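Local coordinates for protein ornithine carbamoyltransferase (Giardia intestinalis, PDB 3GRF) that probably catalyses the reversible transfer of a carbamoyl group between carbamoyl phosphate and ornithine, a step of the arginine degradation pathway in this parasite, at residues K45-F50 against T64-L69; L136-D141 against Y176-G181; C192-K197 against L257-P262. One frame throughout, in Å; residues are numbered along the deposited sequence.

In the fold
The three contacts follow the two-domain plan of the transcarbamoylases. Contact 1 packs a helix on the parallel sheet of the carbamoyl-phosphate domain, contact 2 crosses from that domain to the Asp/Orn-binding one, and contact 3 lies in the latter, on the opposite side of the chain's centre from contact 1. Contact 2 is the central one: its centre is about 3 Å from that of the chain, and about 21 and 22 Å from the centres of contacts 1 and 3, whose own centres are about 39 Å apart. No two of them touch. A bound nickel ion lies about 9 Å from the side chain of Met-66 in contact 1.

Contact 1: K45-F50 against T64-L69; sequences KTLLAF and TAMTRL
Met-66 alone carries helix segment 64-69 onto strand segment 45-50, and Leu-47 is its main partner. Going along the helix, Thr-64 and Ala-65 turn to helix 303-322. Met-66 comes next and points at the strand. Its chain is bent at both chi2 (-66°) and chi3 (-63°), which folds SD and CE back along the strand toward Lys-45. SD rests 3.9 Å from CB of Leu-47, and CG sits 4.0 Å from CD2 of the same leucine, so the two side chains meet at a slant. The methyl CE reaches past them to the strand backbone, 3.7 Å from O of Lys-45 and 3.8 Å from N of Leu-47. Met-66 also touches Ala-73, so it spans neighbouring strands 46-51 and 72-77. Beyond it, Thr-67 turns to His-72 of the second subunit. No hydrogen bond joins the segments; the contact is buried van der Waals packing of a thioether against a leucine and the strand backbone. This is the helix-on-sheet packing of a beta-alpha-beta unit, here in the carbamoyl-phosphate domain of the transcarbamoylase fold.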
loop_
_atom_site.group_PDB
_atom_site.type_symbol
_atom_site.label_atom_id
_atom_site.label_comp_id
_atom_site.label_asym_id
_atom_site.label_seq_id
_atom_site.Cartn_x
_atom_site.Cartn_y
_atom_site.Cartn_z
ATOM N N LYS A 45 -10.335 7.233 -8.510
ATOM C CA LYS A 45 -9.706 6.580 -9.658
ATOM C C LYS A 45 -8.446 5.985 -9.135
ATOM O O LYS A 45 -7.891 6.528 -8.172
ATOM C CB LYS A 45 -9.430 7.575 -10.789
ATOM C CG LYS A 45 -10.724 7.950 -11.554
ATOM C CD LYS A 45 -10.503 9.156 -12.453
ATOM C CE LYS A 45 -11.806 9.573 -13.146
ATOM N NZ LYS A 45 -12.008 8.793 -14.399
ATOM N N THR A 46 -7.973 4.852 -9.677
ATOM C CA THR A 46 -6.737 4.224 -9.149
ATOM C C THR A 46 -5.713 3.952 -10.220
ATOM O O THR A 46 -6.041 3.689 -11.378
ATOM C CB THR A 46 -7.000 2.918 -8.323
ATOM O OG1 THR A 46 -6.554 1.782 -9.086
ATOM C CG2 THR A 46 -8.480 2.800 -8.012
ATOM N N LEU A 47 -4.463 4.039 -9.798
ATOM C CA LEU A 47 -3.368 3.693 -10.636
ATOM C C LEU A 47 -2.784 2.371 -10.138
ATOM O O LEU A 47 -2.598 2.158 -8.947
ATOM C CB LEU A 47 -2.322 4.824 -10.624
ATOM C CG LEU A 47 -0.848 4.405 -10.731
ATOM C CD1 LEU A 47 -0.575 4.024 -12.170
ATOM C CD2 LEU A 47 0.174 5.462 -10.236
ATOM N N LEU A 48 -2.499 1.478 -11.064
ATOM C CA LEU A 48 -1.896 0.255 -10.686
ATOM C C LEU A 48 -0.425 0.398 -10.992
ATOM O O LEU A 48 -0.059 0.606 -12.129
ATOM C CB LEU A 48 -2.467 -0.851 -11.541
ATOM C CG LEU A 48 -1.883 -2.235 -11.306
ATOM C CD1 LEU A 48 -1.703 -2.591 -9.785
ATOM C CD2 LEU A 48 -2.802 -3.201 -11.983
ATOM N N ALA A 49 0.439 0.240 -9.987
ATOM C CA ALA A 49 1.857 0.561 -10.175
ATOM C C ALA A 49 2.765 -0.611 -9.862
ATOM O O ALA A 49 3.044 -0.854 -8.697
ATOM C CB ALA A 49 2.222 1.740 -9.271
ATOM N N PHE A 50 3.226 -1.310 -10.906
ATOM C CA PHE A 50 4.124 -2.477 -10.796
ATOM C C PHE A 50 5.552 -2.033 -10.626
ATOM O O PHE A 50 5.993 -1.073 -11.239
ATOM C CB PHE A 50 4.019 -3.355 -12.058
ATOM C CG PHE A 50 2.644 -3.978 -12.273
ATOM C CD1 PHE A 50 1.750 -3.420 -13.154
ATOM C CD2 PHE A 50 2.244 -5.105 -11.571
ATOM C CE1 PHE A 50 0.474 -4.006 -13.364
ATOM C CE2 PHE A 50 0.961 -5.696 -11.787
ATOM C CZ PHE A 50 0.092 -5.128 -12.686
ATOM N N THR A 64 2.195 9.545 -4.033
ATOM C CA THR A 64 1.879 10.897 -3.586
ATOM C C THR A 64 1.097 11.675 -4.641
ATOM O O THR A 64 0.163 12.438 -4.290
ATOM C CB THR A 64 3.178 11.656 -3.190
ATOM O OG1 THR A 64 3.852 10.889 -2.225
ATOM C CG2 THR A 64 2.849 13.036 -2.514
ATOM N N ALA A 65 1.466 11.492 -5.923
ATOM C CA ALA A 65 0.806 12.211 -7.023
ATOM C C ALA A 65 -0.652 11.880 -6.994
ATOM O O ALA A 65 -1.484 12.787 -7.064
ATOM C CB ALA A 65 1.422 11.881 -8.390
ATOM N N MET A 66 -0.982 10.599 -6.799
ATOM C CA MET A 66 -2.394 10.195 -6.843
ATOM C C MET A 66 -3.159 10.734 -5.689
ATOM O O MET A 66 -4.281 11.180 -5.865
ATOM C CB MET A 66 -2.578 8.674 -6.936
ATOM C CG MET A 66 -2.079 8.032 -8.244
ATOM S SD MET A 66 -3.002 8.513 -9.732
ATOM C CE MET A 66 -4.587 7.849 -9.302
ATOM N N THR A 67 -2.572 10.709 -4.496
ATOM C CA THR A 67 -3.220 11.319 -3.307
ATOM C C THR A 67 -3.507 12.790 -3.542
ATOM O O THR A 67 -4.563 13.315 -3.150
ATOM C CB THR A 67 -2.333 11.150 -2.070
ATOM O OG1 THR A 67 -2.082 9.748 -1.891
ATOM C CG2 THR A 67 -3.007 11.711 -0.801
ATOM N N ARG A 68 -2.581 13.477 -4.191
ATOM C CA ARG A 68 -2.747 14.935 -4.410
ATOM C C ARG A 68 -3.841 15.303 -5.390
ATOM O O ARG A 68 -4.329 16.433 -5.397
ATOM C CB ARG A 68 -1.425 15.564 -4.806
ATOM C CG ARG A 68 -0.506 15.698 -3.591
ATOM C CD ARG A 68 0.881 16.130 -3.991
ATOM N NE ARG A 68 0.993 17.567 -4.270
ATOM C CZ ARG A 68 1.449 18.485 -3.417
ATOM N NH1 ARG A 68 1.803 18.138 -2.194
ATOM N NH2 ARG A 68 1.527 19.771 -3.788
ATOM N N LEU A 69 -4.172 14.324 -6.238
ATOM C CA LEU A 69 -5.167 14.403 -7.295
ATOM C C LEU A 69 -6.441 13.808 -6.754
ATOM O O LEU A 69 -7.479 13.978 -7.352
ATOM C CB LEU A 69 -4.687 13.592 -8.495
ATOM C CG LEU A 69 -4.066 14.165 -9.767
ATOM C CD1 LEU A 69 -3.776 15.632 -9.759
ATOM C CD2 LEU A 69 -2.824 13.363 -10.120
#

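Contact 2: L136-D141 against Y176-G181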
loop_
_atom_site.group_PDB
_atom_site.type_symbol
_atom_site.label_atom_id
_atom_site.label_comp_id
_atom_site.label_asym_id
_atom_site.label_seq_id
_atom_site.Cartn_x
_atom_site.Cartn_y
_atom_site.Cartn_z
ATOM N N LEU A 136 8.747 9.674 -17.299
ATOM C CA LEU A 136 8.350 10.361 -16.052
ATOM C C LEU A 136 9.449 11.280 -15.541
ATOM O O LEU A 136 9.202 12.386 -15.040
ATOM C CB LEU A 136 7.993 9.339 -14.967
ATOM C CG LEU A 136 6.713 8.516 -15.156
ATOM C CD1 LEU A 136 6.656 7.349 -14.115
ATOM C CD2 LEU A 136 5.533 9.414 -15.037
ATOM N N GLN A 137 10.681 10.805 -15.668
ATOM C CA GLN A 137 11.873 11.595 -15.380
ATOM C C GLN A 137 11.969 12.701 -16.417
ATOM O O GLN A 137 12.391 13.798 -16.090
ATOM C CB GLN A 137 13.137 10.697 -15.488
ATOM C CG GLN A 137 14.484 11.339 -14.978
ATOM C CD GLN A 137 14.462 11.688 -13.489
ATOM O OE1 GLN A 137 14.327 10.823 -12.677
ATOM N NE2 GLN A 137 14.523 12.972 -13.151
ATOM N N MET A 138 11.599 12.426 -17.679
ATOM C CA MET A 138 11.804 13.442 -18.722
ATOM C C MET A 138 10.911 14.627 -18.446
ATOM O O MET A 138 11.391 15.744 -18.434
ATOM C CB MET A 138 11.602 12.924 -20.168
ATOM C CG MET A 138 12.629 11.909 -20.612
ATOM S SD MET A 138 14.371 12.410 -20.447
ATOM C CE MET A 138 14.743 11.872 -18.801
ATOM N N VAL A 139 9.641 14.395 -18.161
ATOM C CA VAL A 139 8.756 15.533 -17.823
ATOM C C VAL A 139 9.288 16.295 -16.581
ATOM O O VAL A 139 9.140 17.517 -16.481
ATOM C CB VAL A 139 7.322 15.097 -17.516
ATOM C CG1 VAL A 139 6.401 16.352 -17.322
ATOM C CG2 VAL A 139 6.809 14.199 -18.607
ATOM N N CYS A 140 9.931 15.560 -15.665
ATOM C CA CYS A 140 10.514 16.110 -14.446
ATOM C C CYS A 140 11.617 17.073 -14.757
ATOM O O CYS A 140 11.608 18.221 -14.342
ATOM C CB CYS A 140 11.117 14.982 -13.608
ATOM S SG CYS A 140 11.799 15.639 -12.063
ATOM N N ASP A 141 12.598 16.579 -15.496
ATOM C CA ASP A 141 13.800 17.340 -15.853
ATOM C C ASP A 141 13.559 18.570 -16.723
ATOM O O ASP A 141 14.009 19.662 -16.404
ATOM C CB ASP A 141 14.755 16.386 -16.533
ATOM C CG ASP A 141 15.214 15.278 -15.599
ATOM O OD1 ASP A 141 15.717 14.225 -16.068
ATOM O OD2 ASP A 141 15.067 15.480 -14.385
ATOM N N TYR A 176 19.035 8.245 -23.898
ATOM C CA TYR A 176 18.042 8.076 -24.976
ATOM C C TYR A 176 16.863 8.990 -24.810
ATOM O O TYR A 176 16.483 9.704 -25.730
ATOM C CB TYR A 176 17.533 6.639 -25.046
ATOM C CG TYR A 176 18.631 5.631 -25.381
ATOM C CD1 TYR A 176 18.373 4.273 -25.346
ATOM C CD2 TYR A 176 19.937 6.061 -25.699
ATOM C CE1 TYR A 176 19.387 3.327 -25.627
ATOM C CE2 TYR A 176 20.979 5.114 -26.003
ATOM C CZ TYR A 176 20.683 3.769 -25.964
ATOM O OH TYR A 176 21.688 2.847 -26.252
ATOM N N ASP A 177 16.258 8.962 -23.642
ATOM C CA ASP A 177 15.030 9.754 -23.473
ATOM C C ASP A 177 15.310 11.266 -23.369
ATOM O O ASP A 177 14.458 12.070 -23.755
ATOM C CB ASP A 177 14.210 9.202 -22.276
ATOM C CG ASP A 177 12.778 8.818 -22.640
ATOM O OD1 ASP A 177 12.370 8.841 -23.818
ATOM O OD2 ASP A 177 12.033 8.493 -21.711
ATOM N N LEU A 178 16.510 11.686 -22.871
ATOM C CA LEU A 178 16.914 13.134 -22.824
ATOM C C LEU A 178 17.106 13.620 -24.269
ATOM O O LEU A 178 16.640 14.710 -24.614
ATOM C CB LEU A 178 18.225 13.312 -22.025
ATOM C CG LEU A 178 18.248 14.043 -20.664
ATOM C CD1 LEU A 178 16.846 14.475 -20.226
ATOM C CD2 LEU A 178 18.878 13.153 -19.590
ATOM N N MET A 179 17.795 12.825 -25.085
ATOM C CA MET A 179 17.977 13.164 -26.494
ATOM C C MET A 179 16.628 13.368 -27.169
ATOM O O MET A 179 16.443 14.355 -27.903
ATOM C CB MET A 179 18.742 12.056 -27.209
ATOM C CG MET A 179 20.221 11.897 -26.749
ATOM S SD MET A 179 20.892 10.282 -27.255
ATOM C CE MET A 179 20.850 10.412 -29.034
ATOM N N ARG A 180 15.686 12.449 -26.931
ATOM C CA ARG A 180 14.309 12.603 -27.461
ATOM C C ARG A 180 13.607 13.875 -26.958
ATOM O O ARG A 180 12.906 14.529 -27.733
ATOM C CB ARG A 180 13.427 11.376 -27.163
ATOM C CG ARG A 180 13.826 10.024 -27.853
ATOM C CD ARG A 180 13.078 8.848 -27.199
ATOM N NE ARG A 180 13.704 7.519 -27.479
ATOM C CZ ARG A 180 13.988 6.593 -26.558
ATOM N NH1 ARG A 180 13.749 6.823 -25.276
ATOM N NH2 ARG A 180 14.545 5.433 -26.905
ATOM N N GLY A 181 13.725 14.188 -25.656
ATOM C CA GLY A 181 13.077 15.394 -25.098
ATOM C C GLY A 181 13.633 16.646 -25.767
ATOM O O GLY A 181 12.885 17.519 -26.186
#
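Met-138, on helix 135-151, meets Asp-177 and Leu-178 of helix 173-185 in a helix-helix crossing that joins the carbamoyl-phosphate domain to the Asp/Orn-binding domain. The local axes approach to 9.8 Å at a crossing angle of -50°. Met-138 supplies nearly everything on its side. Its chi1 of -67° sets CG beside the backbone N, and the bends that follow lay the thioether over the first turn of the segment opposite. CG passes 3.5 Å from CB of Asp-177, with the carboxylate carbon and OD2 close by, while SD comes to 3.3 Å from the backbone C of Asp-177. Leu-178 approaches at about a right angle, its CD1 3.6 Å from CE of Met-138; a still shorter approach of CD1 to SD is doubtful, since both torsions of that leucine are strained.

Polar bonds hold the groups around this apolar centre. Arg-180 NH1 forms a salt bridge with OD1 of Asp-177 at 2.8 Å; OD1 lies in the plane of the guanidinium, whereas NH1 stands well above the plane of the carboxylate. The same OD1 takes the backbone N of Ile-13, and OD2 takes N of His-134, the residue just before helix 135-151. His-134 to Gln-137 form the His-Pro-x-Gln sequence, associated in relatives with carbamoyl phosphate binding. Gln-137 NE2 reaches forward one turn to OD2 of Asp-141 at 2.8 Å, on its syn side, tilted 31° out of the carboxylate plane, and OD1 of Asp-141 is bonded to Tyr-239 OH.

Helix 303-322 packs on Val-139 and Cys-140, helix 203-216 on Tyr-176 and Met-179, and strand 237-240 supplies Tyr-239, so the crossing lies at the domain junction, its centre about 3 Å from that of the chain.

Contact 3: C192-K197 against L257-P262; sequences CCPDHK and LKVLTP
The pyrrolidine ring of Pro-194 meets Val-259 through its CB and CG atoms, the two side chains crossing at about a right angle. CG2 of Val-259 lies 3.6 Å from CB of Pro-194 and almost as near to CG, close to the mean plane of the ring and outside it. The backbone O of Val-259 stands 3.6 Å from CG of Pro-194 and lies well off that plane. A second hydrophobic partner is Leu-260, whose CB leads away from the loop but whose CD1 swings back to 3.9 Å from CG of Pro-194. The flat imidazole of His-196 comes from the loop toward the helix without close contact. It meets Phe-199 edge-to-face, and its ND1 is hydrogen-bonded to N of Asp-198; Phe-199 also touches Val-259, so Val-259 packs on both Pro-194 and Phe-199 of the loop.

No hydrogen bond crosses between the segments. The loop gets its bend from an inverse gamma turn centred on Asp-195, which places Pro-194 and His-196 on the helix side while Asp-195 points away and pairs with Lys-200. Cys-192 and Cys-193 keep the start of the loop tied to the sheet by backbone bonds to Tyr-166, Gly-168 and Phe-225. The contact thus packs the short helix 256-260 on the loop that follows strand 188-192, within the Rossmann-like parallel alpha/beta fold of the Asp/Orn-binding domain.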
loop_
_atom_site.group_PDB
_atom_site.type_symbol
_atom_site.label_atom_id
_atom_site.label_comp_id
_atom_site.label_asym_id
_atom_site.label_seq_id
_atom_site.Cartn_x
_atom_site.Cartn_y
_atom_site.Cartn_z
ATOM N N CYS A 192 28.076 13.658 -24.475
ATOM C CA CYS A 192 29.530 13.572 -24.209
ATOM C C CYS A 192 29.899 12.208 -23.682
ATOM O O CYS A 192 29.718 11.898 -22.518
ATOM C CB CYS A 192 29.936 14.724 -23.279
ATOM S SG CYS A 192 29.514 16.383 -23.910
ATOM N N CYS A 193 30.424 11.386 -24.551
ATOM C CA CYS A 193 30.634 10.005 -24.143
ATOM C C CYS A 193 31.992 9.510 -24.614
ATOM O O CYS A 193 32.609 10.128 -25.468
ATOM C CB CYS A 193 29.534 9.109 -24.691
ATOM S SG CYS A 193 29.359 9.179 -26.492
ATOM N N PRO A 194 32.450 8.381 -24.042
ATOM C CA PRO A 194 33.667 7.746 -24.519
ATOM C C PRO A 194 33.516 7.242 -25.948
ATOM O O PRO A 194 32.553 6.546 -26.291
ATOM C CB PRO A 194 33.852 6.576 -23.554
ATOM C CG PRO A 194 33.030 6.912 -22.326
ATOM C CD PRO A 194 31.869 7.666 -22.876
ATOM N N ASP A 195 34.505 7.558 -26.766
ATOM C CA ASP A 195 34.562 6.999 -28.088
ATOM C C ASP A 195 34.752 5.497 -28.061
ATOM O O ASP A 195 35.843 5.004 -28.325
ATOM C CB ASP A 195 35.659 7.650 -28.905
ATOM C CG ASP A 195 35.524 7.341 -30.392
ATOM O OD1 ASP A 195 36.077 8.114 -31.222
ATOM O OD2 ASP A 195 34.846 6.333 -30.721
ATOM N N HIS A 196 33.670 4.791 -27.754
ATOM C CA HIS A 196 33.657 3.357 -27.510
ATOM C C HIS A 196 32.246 2.810 -27.752
ATOM O O HIS A 196 31.273 3.223 -27.116
ATOM C CB HIS A 196 34.085 3.047 -26.084
ATOM C CG HIS A 196 34.278 1.587 -25.811
ATOM N ND1 HIS A 196 33.304 0.644 -26.070
ATOM C CD2 HIS A 196 35.322 0.910 -25.279
ATOM C CE1 HIS A 196 33.750 -0.551 -25.733
ATOM N NE2 HIS A 196 34.968 -0.416 -25.241
ATOM N N LYS A 197 32.146 1.872 -28.683
ATOM C CA LYS A 197 30.860 1.363 -29.150
ATOM C C LYS A 197 29.880 1.106 -28.008
ATOM O O LYS A 197 28.692 1.372 -28.154
ATOM C CB LYS A 197 31.070 0.103 -30.022
ATOM C CG LYS A 197 32.184 0.266 -31.067
ATOM C CD LYS A 197 31.673 0.238 -32.526
ATOM C CE LYS A 197 31.981 1.560 -33.289
ATOM N NZ LYS A 197 32.455 1.407 -34.735
ATOM N N LEU A 257 35.338 2.033 -15.285
ATOM C CA LEU A 257 35.932 3.231 -14.693
ATOM C C LEU A 257 37.092 3.805 -15.503
ATOM O O LEU A 257 37.338 5.003 -15.473
ATOM C CB LEU A 257 36.378 2.944 -13.250
ATOM C CG LEU A 257 35.484 3.474 -12.121
ATOM C CD1 LEU A 257 34.207 2.645 -11.966
ATOM C CD2 LEU A 257 36.240 3.502 -10.801
ATOM N N LYS A 258 37.817 2.965 -16.221
ATOM C CA LYS A 258 38.943 3.481 -16.988
ATOM C C LYS A 258 38.426 4.201 -18.239
ATOM O O LYS A 258 38.955 5.252 -18.633
ATOM C CB LYS A 258 39.966 2.386 -17.324
ATOM C CG LYS A 258 39.357 1.086 -17.789
ATOM C CD LYS A 258 40.270 0.376 -18.767
ATOM C CE LYS A 258 39.435 -0.414 -19.779
ATOM N NZ LYS A 258 39.987 -1.799 -19.934
ATOM N N VAL A 259 37.355 3.671 -18.826
ATOM C CA VAL A 259 36.755 4.322 -20.004
ATOM C C VAL A 259 35.922 5.575 -19.605
ATOM O O VAL A 259 35.966 6.583 -20.282
ATOM C CB VAL A 259 36.060 3.264 -20.968
ATOM C CG1 VAL A 259 35.858 1.936 -20.272
ATOM C CG2 VAL A 259 34.771 3.744 -21.534
ATOM N N LEU A 260 35.246 5.515 -18.455
ATOM C CA LEU A 260 34.309 6.552 -18.005
ATOM C C LEU A 260 34.966 7.739 -17.294
ATOM O O LEU A 260 34.427 8.839 -17.292
ATOM C CB LEU A 260 33.272 5.921 -17.073
ATOM C CG LEU A 260 31.805 5.618 -17.476
ATOM C CD1 LEU A 260 31.391 6.009 -18.924
ATOM C CD2 LEU A 260 31.422 4.179 -17.103
ATOM N N THR A 261 36.135 7.528 -16.692
ATOM C CA THR A 261 36.740 8.566 -15.837
ATOM C C THR A 261 36.972 9.935 -16.486
ATOM O O THR A 261 36.792 10.951 -15.801
ATOM C CB THR A 261 38.060 8.079 -15.191
ATOM O OG1 THR A 261 37.762 7.002 -14.304
ATOM C CG2 THR A 261 38.721 9.201 -14.388
ATOM N N PRO A 262 37.419 9.978 -17.772
ATOM C CA PRO A 262 37.487 11.269 -18.467
ATOM C C PRO A 262 36.123 11.988 -18.647
ATOM O O PRO A 262 36.097 13.135 -19.136
ATOM C CB PRO A 262 38.108 10.911 -19.838
ATOM C CG PRO A 262 38.709 9.602 -19.669
ATOM C CD PRO A 262 37.960 8.881 -18.608
#